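PDB 4YAC: C alpha-dehydrogenase from Sphingobium sp. SYK-6, which probably catalyses NAD-dependent alcohol oxidation as a short-chain dehydrogenase/reductase, binds NADH, and works in the lignin beta-aryl ether cleavage pathway. Local coordinates for residues E79-N90 with V119-M130; V94-A103 with L151-T159. All coordinates share one frame; numbering follows the deposited sequence.

Contact 1 of 2, residues E79-N90 with V119-M130; sequences EQVFGPVDLLCN and VINGVMTVMPRM
Val85, Leu88 and Asn90 pack on helix 105-133 in a buried, mostly apolar strand-on-helix contact of the Rossmann fold. Strand 87-90 runs nearly antiparallel to helix segment 119-130, at 168°, with the axes 9.0 Å apart at closest. This is the strand and helix of a beta-alpha-beta crossover that leads on to strand 137-142. Leu88 has CG anti to the backbone N (chi1 172°), and its CD2 reaches the helix backbone, 3.6 Å from Gly122 O. CD2 also meets Val126 CB. Val126 CG1 lies 4.1 Å from Val85 CB, the two valines crossing at about a right angle. Asn90 sets CB against Val119 CG1 at 3.9 Å, while its ND2 is hydrogen-bonded to Leu140 O on the next strand. At the border, Arg129 NH1 makes a salt bridge to Glu79 OE2 (2.9 Å). The acceptor lies in the guanidinium plane, but NH1 comes from above the carboxylate plane. NH1 also forms a salt bridge with Asp76, its stronger partner. A leucine in place of Arg129 would probably leave Glu79 and Asp76 without their shared cation. Met130, extended beyond CG, brings CE to 3.4 Å from Asp86 O.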
loop_
_atom_site.group_PDB
_atom_site.type_symbol
_atom_site.label_atom_id
_atom_site.label_comp_id
_atom_site.label_asym_id
_atom_site.label_seq_id
_atom_site.Cartn_x
_atom_site.Cartn_y
_atom_site.Cartn_z
ATOM N N GLU A 79 24.557 -14.003 12.478
ATOM C CA GLU A 79 25.851 -14.048 11.805
ATOM C C GLU A 79 26.902 -14.772 12.643
ATOM O O GLU A 79 27.773 -15.460 12.102
ATOM C CB GLU A 79 26.324 -12.630 11.477
ATOM C CG GLU A 79 25.424 -11.912 10.484
ATOM C CD GLU A 79 25.810 -10.462 10.264
ATOM O OE1 GLU A 79 26.671 -9.945 11.009
ATOM O OE2 GLU A 79 25.248 -9.838 9.340
ATOM N N GLN A 80 26.826 -14.616 13.960
ATOM C CA GLN A 80 27.772 -15.273 14.854
ATOM C C GLN A 80 27.504 -16.766 14.929
ATOM O O GLN A 80 28.433 -17.570 15.001
ATOM C CB GLN A 80 27.705 -14.667 16.259
ATOM C CG GLN A 80 28.344 -13.292 16.384
ATOM C CD GLN A 80 29.774 -13.264 15.877
ATOM O OE1 GLN A 80 30.572 -14.148 16.186
ATOM N NE2 GLN A 80 30.099 -12.252 15.081
ATOM N N VAL A 81 26.229 -17.133 14.906
ATOM C CA VAL A 81 25.838 -18.525 15.087
ATOM C C VAL A 81 25.989 -19.330 13.794
ATOM O O VAL A 81 26.513 -20.449 13.814
ATOM C CB VAL A 81 24.388 -18.613 15.602
ATOM C CG1 VAL A 81 23.878 -20.050 15.583
ATOM C CG2 VAL A 81 24.305 -18.039 17.012
ATOM N N PHE A 82 25.538 -18.761 12.678
ATOM C CA PHE A 82 25.570 -19.449 11.387
ATOM C C PHE A 82 26.445 -18.722 10.373
ATOM O O PHE A 82 27.388 -19.293 9.832
ATOM C CB PHE A 82 24.156 -19.590 10.812
ATOM C CG PHE A 82 23.274 -20.564 11.550
ATOM C CD1 PHE A 82 23.786 -21.725 12.108
ATOM C CD2 PHE A 82 21.914 -20.322 11.659
ATOM C CE1 PHE A 82 22.961 -22.614 12.772
ATOM C CE2 PHE A 82 21.086 -21.206 12.318
ATOM C CZ PHE A 82 21.604 -22.350 12.876
ATOM N N GLY A 83 26.113 -17.465 10.105
ATOM C CA GLY A 83 26.820 -16.682 9.106
ATOM C C GLY A 83 25.887 -15.646 8.516
ATOM O O GLY A 83 24.751 -15.517 8.974
ATOM N N PRO A 84 26.347 -14.902 7.495
ATOM C CA PRO A 84 25.509 -13.831 6.935
ATOM C C PRO A 84 24.189 -14.353 6.382
ATOM O O PRO A 84 24.150 -15.446 5.818
ATOM C CB PRO A 84 26.375 -13.248 5.813
ATOM C CG PRO A 84 27.771 -13.697 6.114
ATOM C CD PRO A 84 27.629 -15.026 6.781
ATOM N N VAL A 85 23.121 -13.578 6.546
ATOM C CA VAL A 85 21.809 -13.984 6.064
ATOM C C VAL A 85 21.776 -13.992 4.543
ATOM O O VAL A 85 22.119 -12.997 3.899
ATOM C CB VAL A 85 20.702 -13.052 6.595
ATOM C CG1 VAL A 85 19.339 -13.467 6.045
ATOM C CG2 VAL A 85 20.687 -13.068 8.113
ATOM N N ASP A 86 21.357 -15.119 3.978
ATOM C CA ASP A 86 21.212 -15.252 2.534
ATOM C C ASP A 86 19.763 -15.009 2.115
ATOM O O ASP A 86 19.506 -14.411 1.073
ATOM C CB ASP A 86 21.657 -16.636 2.070
ATOM C CG ASP A 86 23.141 -16.872 2.279
ATOM O OD1 ASP A 86 23.948 -16.226 1.576
ATOM O OD2 ASP A 86 23.496 -17.713 3.134
ATOM N N LEU A 87 18.834 -15.496 2.931
ATOM C CA LEU A 87 17.406 -15.397 2.653
ATOM C C LEU A 87 16.696 -14.772 3.840
ATOM O O LEU A 87 16.761 -15.293 4.949
ATOM C CB LEU A 87 16.820 -16.780 2.350
ATOM C CG LEU A 87 15.293 -16.912 2.251
ATOM C CD1 LEU A 87 14.742 -16.049 1.130
ATOM C CD2 LEU A 87 14.918 -18.370 2.031
ATOM N N LEU A 88 16.032 -13.645 3.604
ATOM C CA LEU A 88 15.225 -12.995 4.629
ATOM C C LEU A 88 13.747 -13.205 4.322
ATOM O O LEU A 88 13.279 -12.845 3.242
ATOM C CB LEU A 88 15.542 -11.501 4.705
ATOM C CG LEU A 88 14.618 -10.676 5.608
ATOM C CD1 LEU A 88 14.783 -11.083 7.061
ATOM C CD2 LEU A 88 14.875 -9.186 5.428
ATOM N N CYS A 89 13.024 -13.789 5.275
ATOM C CA CYS A 89 11.598 -14.043 5.118
ATOM C C CYS A 89 10.835 -13.152 6.084
ATOM O O CYS A 89 10.748 -13.449 7.277
ATOM C CB CYS A 89 11.260 -15.518 5.369
ATOM S SG CYS A 89 12.057 -16.677 4.241
ATOM N N ASN A 90 10.308 -12.048 5.565
ATOM C CA ASN A 90 9.495 -11.135 6.356
ATOM C C ASN A 90 8.053 -11.623 6.374
ATOM O O ASN A 90 7.257 -11.246 5.516
ATOM C CB ASN A 90 9.561 -9.715 5.788
ATOM C CG ASN A 90 10.980 -9.208 5.627
ATOM O OD1 ASN A 90 11.600 -8.742 6.582
ATOM N ND2 ASN A 90 11.493 -9.274 4.407
ATOM N N VAL A 119 8.485 -5.149 8.750
ATOM C CA VAL A 119 9.047 -5.546 7.462
ATOM C C VAL A 119 10.119 -4.552 7.025
ATOM O O VAL A 119 11.200 -4.951 6.579
ATOM C CB VAL A 119 7.953 -5.648 6.379
ATOM C CG1 VAL A 119 8.561 -5.978 5.017
ATOM C CG2 VAL A 119 6.919 -6.696 6.764
ATOM N N ILE A 120 9.819 -3.259 7.146
ATOM C CA ILE A 120 10.804 -2.222 6.849
ATOM C C ILE A 120 12.064 -2.441 7.682
ATOM O O ILE A 120 13.186 -2.369 7.171
ATOM C CB ILE A 120 10.254 -0.809 7.125
ATOM C CG1 ILE A 120 9.142 -0.471 6.136
ATOM C CG2 ILE A 120 11.367 0.242 7.021
ATOM C CD1 ILE A 120 8.345 0.751 6.527
ATOM N N ASN A 121 11.873 -2.704 8.970
ATOM C CA ASN A 121 12.995 -2.874 9.885
ATOM C C ASN A 121 13.895 -4.038 9.476
ATOM O O ASN A 121 15.118 -3.929 9.525
ATOM C CB ASN A 121 12.498 -3.082 11.315
ATOM C CG ASN A 121 11.892 -1.823 11.918
ATOM O OD1 ASN A 121 12.060 -0.717 11.393
ATOM N ND2 ASN A 121 11.191 -1.989 13.038
ATOM N N GLY A 122 13.294 -5.148 9.065
ATOM C CA GLY A 122 14.072 -6.289 8.614
ATOM C C GLY A 122 14.817 -5.980 7.333
ATOM O O GLY A 122 16.014 -6.256 7.212
ATOM N N VAL A 123 14.105 -5.403 6.371
ATOM C CA VAL A 123 14.697 -5.057 5.081
ATOM C C VAL A 123 15.880 -4.103 5.267
ATOM O O VAL A 123 16.938 -4.299 4.680
ATOM C CB VAL A 123 13.628 -4.440 4.132
ATOM C CG1 VAL A 123 14.275 -3.731 2.954
ATOM C CG2 VAL A 123 12.687 -5.524 3.640
ATOM N N MET A 124 15.722 -3.087 6.103
ATOM C CA MET A 124 16.779 -2.096 6.268
ATOM C C MET A 124 17.925 -2.603 7.136
ATOM O O MET A 124 19.020 -2.056 7.088
ATOM C CB MET A 124 16.211 -0.807 6.864
ATOM C CG MET A 124 15.179 -0.119 5.978
ATOM S SD MET A 124 15.685 0.072 4.257
ATOM C CE MET A 124 17.243 0.929 4.450
ATOM N N THR A 125 17.679 -3.644 7.926
ATOM C CA THR A 125 18.736 -4.210 8.762
ATOM C C THR A 125 19.595 -5.173 7.950
ATOM O O THR A 125 20.821 -5.180 8.078
ATOM C CB THR A 125 18.168 -4.948 9.999
ATOM O OG1 THR A 125 17.453 -4.021 10.824
ATOM C CG2 THR A 125 19.286 -5.569 10.833
ATOM N N VAL A 126 18.946 -5.969 7.103
ATOM C CA VAL A 126 19.621 -7.066 6.404
ATOM C C VAL A 126 20.087 -6.715 4.990
ATOM O O VAL A 126 21.189 -7.083 4.591
ATOM C CB VAL A 126 18.692 -8.303 6.331
ATOM C CG1 VAL A 126 19.271 -9.396 5.433
ATOM C CG2 VAL A 126 18.431 -8.846 7.728
ATOM N N MET A 127 19.256 -6.020 4.224
ATOM C CA MET A 127 19.548 -5.807 2.809
ATOM C C MET A 127 20.850 -5.021 2.577
ATOM O O MET A 127 21.613 -5.350 1.665
ATOM C CB MET A 127 18.350 -5.115 2.145
ATOM C CG MET A 127 18.571 -4.619 0.735
ATOM S SD MET A 127 18.949 -2.859 0.716
ATOM C CE MET A 127 17.441 -2.134 1.374
ATOM N N PRO A 128 21.131 -4.000 3.406
ATOM C CA PRO A 128 22.431 -3.329 3.250
ATOM C C PRO A 128 23.635 -4.231 3.546
ATOM O O PRO A 128 24.712 -4.015 2.987
ATOM C CB PRO A 128 22.352 -2.180 4.258
ATOM C CG PRO A 128 20.893 -1.893 4.373
ATOM C CD PRO A 128 20.230 -3.237 4.290
ATOM N N ARG A 129 23.459 -5.222 4.415
ATOM C CA ARG A 129 24.522 -6.180 4.697
ATOM C C ARG A 129 24.731 -7.103 3.501
ATOM O O ARG A 129 25.863 -7.449 3.162
ATOM C CB ARG A 129 24.197 -6.997 5.947
ATOM C CG ARG A 129 23.907 -6.160 7.181
ATOM C CD ARG A 129 23.723 -7.043 8.403
ATOM N NE ARG A 129 23.291 -6.290 9.578
ATOM C CZ ARG A 129 23.566 -6.629 10.835
ATOM N NH1 ARG A 129 24.292 -7.708 11.103
ATOM N NH2 ARG A 129 23.121 -5.879 11.832
ATOM N N MET A 130 23.633 -7.498 2.862
ATOM C CA MET A 130 23.706 -8.318 1.659
ATOM C C MET A 130 24.503 -7.616 0.568
ATOM O O MET A 130 25.385 -8.211 -0.049
ATOM C CB MET A 130 22.309 -8.642 1.137
ATOM C CG MET A 130 21.560 -9.694 1.925
ATOM S SD MET A 130 19.862 -9.832 1.342
ATOM C CE MET A 130 19.299 -11.273 2.240
#

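Contact 2 of 2, residues V94-A103 with L151-T159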
loop_
_atom_site.group_PDB
_atom_site.type_symbol
_atom_site.label_atom_id
_atom_site.label_comp_id
_atom_site.label_asym_id
_atom_site.label_seq_id
_atom_site.Cartn_x
_atom_site.Cartn_y
_atom_site.Cartn_z
ATOM N N VAL A 94 0.181 -9.491 12.085
ATOM C CA VAL A 94 -0.960 -9.562 12.990
ATOM C C VAL A 94 -2.199 -9.004 12.311
ATOM O O VAL A 94 -2.104 -8.345 11.275
ATOM C CB VAL A 94 -0.705 -8.780 14.291
ATOM C CG1 VAL A 94 0.508 -9.339 15.015
ATOM C CG2 VAL A 94 -0.514 -7.293 13.999
ATOM N N SER A 95 -3.360 -9.258 12.903
ATOM C CA SER A 95 -4.601 -8.728 12.361
ATOM C C SER A 95 -5.692 -8.641 13.412
ATOM O O SER A 95 -5.814 -9.501 14.282
ATOM C CB SER A 95 -5.086 -9.588 11.194
ATOM O OG SER A 95 -5.336 -10.918 11.615
ATOM N N GLN A 96 -6.473 -7.571 13.318
ATOM C CA GLN A 96 -7.696 -7.427 14.089
ATOM C C GLN A 96 -8.677 -6.654 13.222
ATOM O O GLN A 96 -8.375 -5.556 12.754
ATOM C CB GLN A 96 -7.446 -6.714 15.416
ATOM C CG GLN A 96 -8.555 -6.913 16.441
ATOM C CD GLN A 96 -8.038 -6.904 17.868
ATOM O OE1 GLN A 96 -8.011 -7.938 18.536
ATOM N NE2 GLN A 96 -7.627 -5.735 18.343
ATOM N N PHE A 97 -9.840 -7.255 12.998
ATOM C CA PHE A 97 -10.841 -6.707 12.093
ATOM C C PHE A 97 -11.959 -6.010 12.856
ATOM O O PHE A 97 -12.207 -6.309 14.024
ATOM C CB PHE A 97 -11.415 -7.823 11.217
ATOM C CG PHE A 97 -10.370 -8.613 10.480
ATOM C CD1 PHE A 97 -9.335 -7.972 9.820
ATOM C CD2 PHE A 97 -10.417 -9.996 10.463
ATOM C CE1 PHE A 97 -8.374 -8.696 9.145
ATOM C CE2 PHE A 97 -9.455 -10.724 9.791
ATOM C CZ PHE A 97 -8.432 -10.073 9.132
ATOM N N GLY A 98 -12.622 -5.074 12.186
ATOM C CA GLY A 98 -13.742 -4.354 12.761
ATOM C C GLY A 98 -14.135 -3.196 11.867
ATOM O O GLY A 98 -13.380 -2.829 10.970
ATOM N N PRO A 99 -15.320 -2.615 12.101
ATOM C CA PRO A 99 -15.743 -1.448 11.318
ATOM C C PRO A 99 -14.693 -0.357 11.391
ATOM O O PRO A 99 -14.197 -0.088 12.483
ATOM C CB PRO A 99 -17.039 -1.001 12.000
ATOM C CG PRO A 99 -17.498 -2.178 12.786
ATOM C CD PRO A 99 -16.276 -2.941 13.173
ATOM N N ILE A 100 -14.348 0.255 10.265
ATOM C CA ILE A 100 -13.241 1.201 10.260
ATOM C C ILE A 100 -13.557 2.412 11.136
ATOM O O ILE A 100 -12.651 3.017 11.704
ATOM C CB ILE A 100 -12.891 1.673 8.827
ATOM C CG1 ILE A 100 -11.623 2.536 8.826
ATOM C CG2 ILE A 100 -14.038 2.455 8.212
ATOM C CD1 ILE A 100 -10.406 1.878 9.445
ATOM N N GLU A 101 -14.836 2.749 11.274
ATOM C CA GLU A 101 -15.210 3.925 12.051
ATOM C C GLU A 101 -15.077 3.688 13.558
ATOM O O GLU A 101 -15.146 4.635 14.342
ATOM C CB GLU A 101 -16.639 4.368 11.712
ATOM C CG GLU A 101 -17.757 3.441 12.197
ATOM C CD GLU A 101 -18.166 2.397 11.174
ATOM O OE1 GLU A 101 -17.418 2.177 10.199
ATOM O OE2 GLU A 101 -19.249 1.798 11.348
ATOM N N LYS A 102 -14.900 2.430 13.957
ATOM C CA LYS A 102 -14.719 2.084 15.371
ATOM C C LYS A 102 -13.259 1.781 15.713
ATOM O O LYS A 102 -12.943 1.468 16.858
ATOM C CB LYS A 102 -15.581 0.875 15.754
ATOM C CG LYS A 102 -17.091 1.099 15.649
ATOM C CD LYS A 102 -17.553 2.349 16.388
ATOM C CE LYS A 102 -19.061 2.517 16.297
ATOM N NZ LYS A 102 -19.490 3.896 16.661
ATOM N N ALA A 103 -12.376 1.876 14.724
ATOM C CA ALA A 103 -10.957 1.617 14.953
ATOM C C ALA A 103 -10.367 2.686 15.864
ATOM O O ALA A 103 -10.725 3.861 15.762
ATOM C CB ALA A 103 -10.205 1.569 13.632
ATOM N N LEU A 151 -11.933 -5.484 1.853
ATOM C CA LEU A 151 -13.092 -6.227 2.345
ATOM C C LEU A 151 -13.724 -5.480 3.510
ATOM O O LEU A 151 -13.054 -4.688 4.171
ATOM C CB LEU A 151 -12.680 -7.632 2.803
ATOM C CG LEU A 151 -12.963 -8.898 1.982
ATOM C CD1 LEU A 151 -13.352 -8.638 0.538
ATOM C CD2 LEU A 151 -11.739 -9.802 2.042
ATOM N N PRO A 152 -15.015 -5.731 3.777
ATOM C CA PRO A 152 -15.588 -5.118 4.978
ATOM C C PRO A 152 -14.838 -5.537 6.245
ATOM O O PRO A 152 -14.519 -6.713 6.415
ATOM C CB PRO A 152 -17.030 -5.641 4.992
ATOM C CG PRO A 152 -17.327 -5.987 3.585
ATOM C CD PRO A 152 -16.027 -6.457 2.991
ATOM N N THR A 153 -14.545 -4.556 7.093
ATOM C CA THR A 153 -13.902 -4.750 8.400
ATOM C C THR A 153 -12.395 -5.024 8.357
ATOM O O THR A 153 -11.780 -5.185 9.412
ATOM C CB THR A 153 -14.552 -5.910 9.216
ATOM O OG1 THR A 153 -14.088 -7.181 8.743
ATOM C CG2 THR A 153 -16.083 -5.848 9.170
ATOM N N THR A 154 -11.791 -5.071 7.169
ATOM C CA THR A 154 -10.343 -5.321 7.064
ATOM C C THR A 154 -9.548 -4.061 6.713
ATOM O O THR A 154 -8.451 -4.149 6.163
ATOM C CB THR A 154 -10.017 -6.395 5.996
ATOM O OG1 THR A 154 -10.270 -5.874 4.684
ATOM C CG2 THR A 154 -10.837 -7.665 6.217
ATOM N N GLY A 155 -10.095 -2.896 7.044
ATOM C CA GLY A 155 -9.503 -1.626 6.653
ATOM C C GLY A 155 -8.055 -1.419 7.061
ATOM O O GLY A 155 -7.215 -1.064 6.233
ATOM N N ILE A 156 -7.756 -1.621 8.340
ATOM C CA ILE A 156 -6.391 -1.459 8.828
ATOM C C ILE A 156 -5.486 -2.507 8.193
ATOM O O ILE A 156 -4.455 -2.172 7.617
ATOM C CB ILE A 156 -6.312 -1.567 10.365
ATOM C CG1 ILE A 156 -7.114 -0.434 11.012
ATOM C CG2 ILE A 156 -4.862 -1.504 10.828
ATOM C CD1 ILE A 156 -7.156 -0.485 12.525
ATOM N N TYR A 157 -5.887 -3.771 8.296
ATOM C CA TYR A 157 -5.115 -4.881 7.745
ATOM C C TYR A 157 -4.782 -4.664 6.268
ATOM O O TYR A 157 -3.636 -4.827 5.850
ATOM C CB TYR A 157 -5.894 -6.189 7.931
ATOM C CG TYR A 157 -5.166 -7.432 7.478
ATOM C CD1 TYR A 157 -4.118 -7.956 8.219
ATOM C CD2 TYR A 157 -5.547 -8.094 6.322
ATOM C CE1 TYR A 157 -3.457 -9.100 7.811
ATOM C CE2 TYR A 157 -4.895 -9.238 5.906
ATOM C CZ TYR A 157 -3.852 -9.737 6.653
ATOM O OH TYR A 157 -3.201 -10.878 6.240
ATOM N N CYS A 158 -5.789 -4.281 5.490
ATOM C CA CYS A 158 -5.633 -4.041 4.061
ATOM C C CYS A 158 -4.628 -2.926 3.798
ATOM O O CYS A 158 -3.773 -3.046 2.917
ATOM C CB CYS A 158 -6.994 -3.697 3.445
ATOM S SG CYS A 158 -6.968 -3.191 1.712
ATOM N N THR A 159 -4.723 -1.850 4.573
ATOM C CA THR A 159 -3.796 -0.737 4.434
ATOM C C THR A 159 -2.355 -1.227 4.617
ATOM O O THR A 159 -1.483 -0.880 3.823
ATOM C CB THR A 159 -4.097 0.388 5.439
ATOM O OG1 THR A 159 -5.428 0.871 5.219
ATOM C CG2 THR A 159 -3.131 1.545 5.253
HETATM O O HOH W 1 -8.205 -4.737 9.829
HETATM O O HOH W 2 -12.364 -1.894 8.561
#
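Val94 and Ser95 begin the contact at the ring of Tyr157. Val94 O sits at the ring edge, 3.7 Å from Tyr157 CD1, and Val94 also touches the bound NADH. Ser95 CB approaches the ring obliquely, 3.5 Å from Tyr157 CD1. Next, Gln96 O accepts from a water that in turn accepts from Tyr157 N. Gln111 NE2 also donates to Gln96 O. Phe97 buries more surface in the contact than any other residue of 94-103. It makes an edge-to-face (T-shaped) pair with Tyr157, centroids 5.7 Å apart and planes at 84°, with CZ over the tyrosine face. With CG anti to the backbone N (chi1 -176°), the Tyr157 ring is carried out toward Ser95 and Phe97. Phe97 CE1 also meets Tyr157 CB at 3.7 Å, and Thr154 CG2 makes a CH-pi contact over one Phe97 face. The backbones join at Gly98, whose N donates to Thr153 O at 2.9 Å. A second water bridges Gly98 O to Gly155 N at the start of helix 155-174. Ile100 N is hydrogen-bonded to Glu174 OE1 of the second subunit, and Ile100 CD1 packs on Ile156 CG1 at 4.3 Å. Ala103 CB meets Ile156 CD1 at 3.8 Å. The loop after strand 87-90 thus lies across the start of helix 155-174. Tyr157 falls at the tyrosine of the Tyr-x-x-x-Lys motif, consistent with the active-site end of a short-chain dehydrogenase.

The segments alternate along the chain: 79-90, 94-103, 119-130, then 151-159. The two contacts therefore interlock in sequence, although their centres are 30 Å apart and lie on opposite sides of the chain's centre. The end of helix 68-81, strand 87-90 and helix 105-133 supply contact 1, and the loop between the last two supplies the first half of contact 2. Helix 105-133 also reaches contact 2, where Trp108 and Gln111 touch Ile156. Contact 1 belongs to the core of the parallel sheet and its covering helix. Contact 2 reaches the NADH through Val94. One beta-alpha unit thus connects the Rossmann core to the cofactor end. The second subunit touches both contacts.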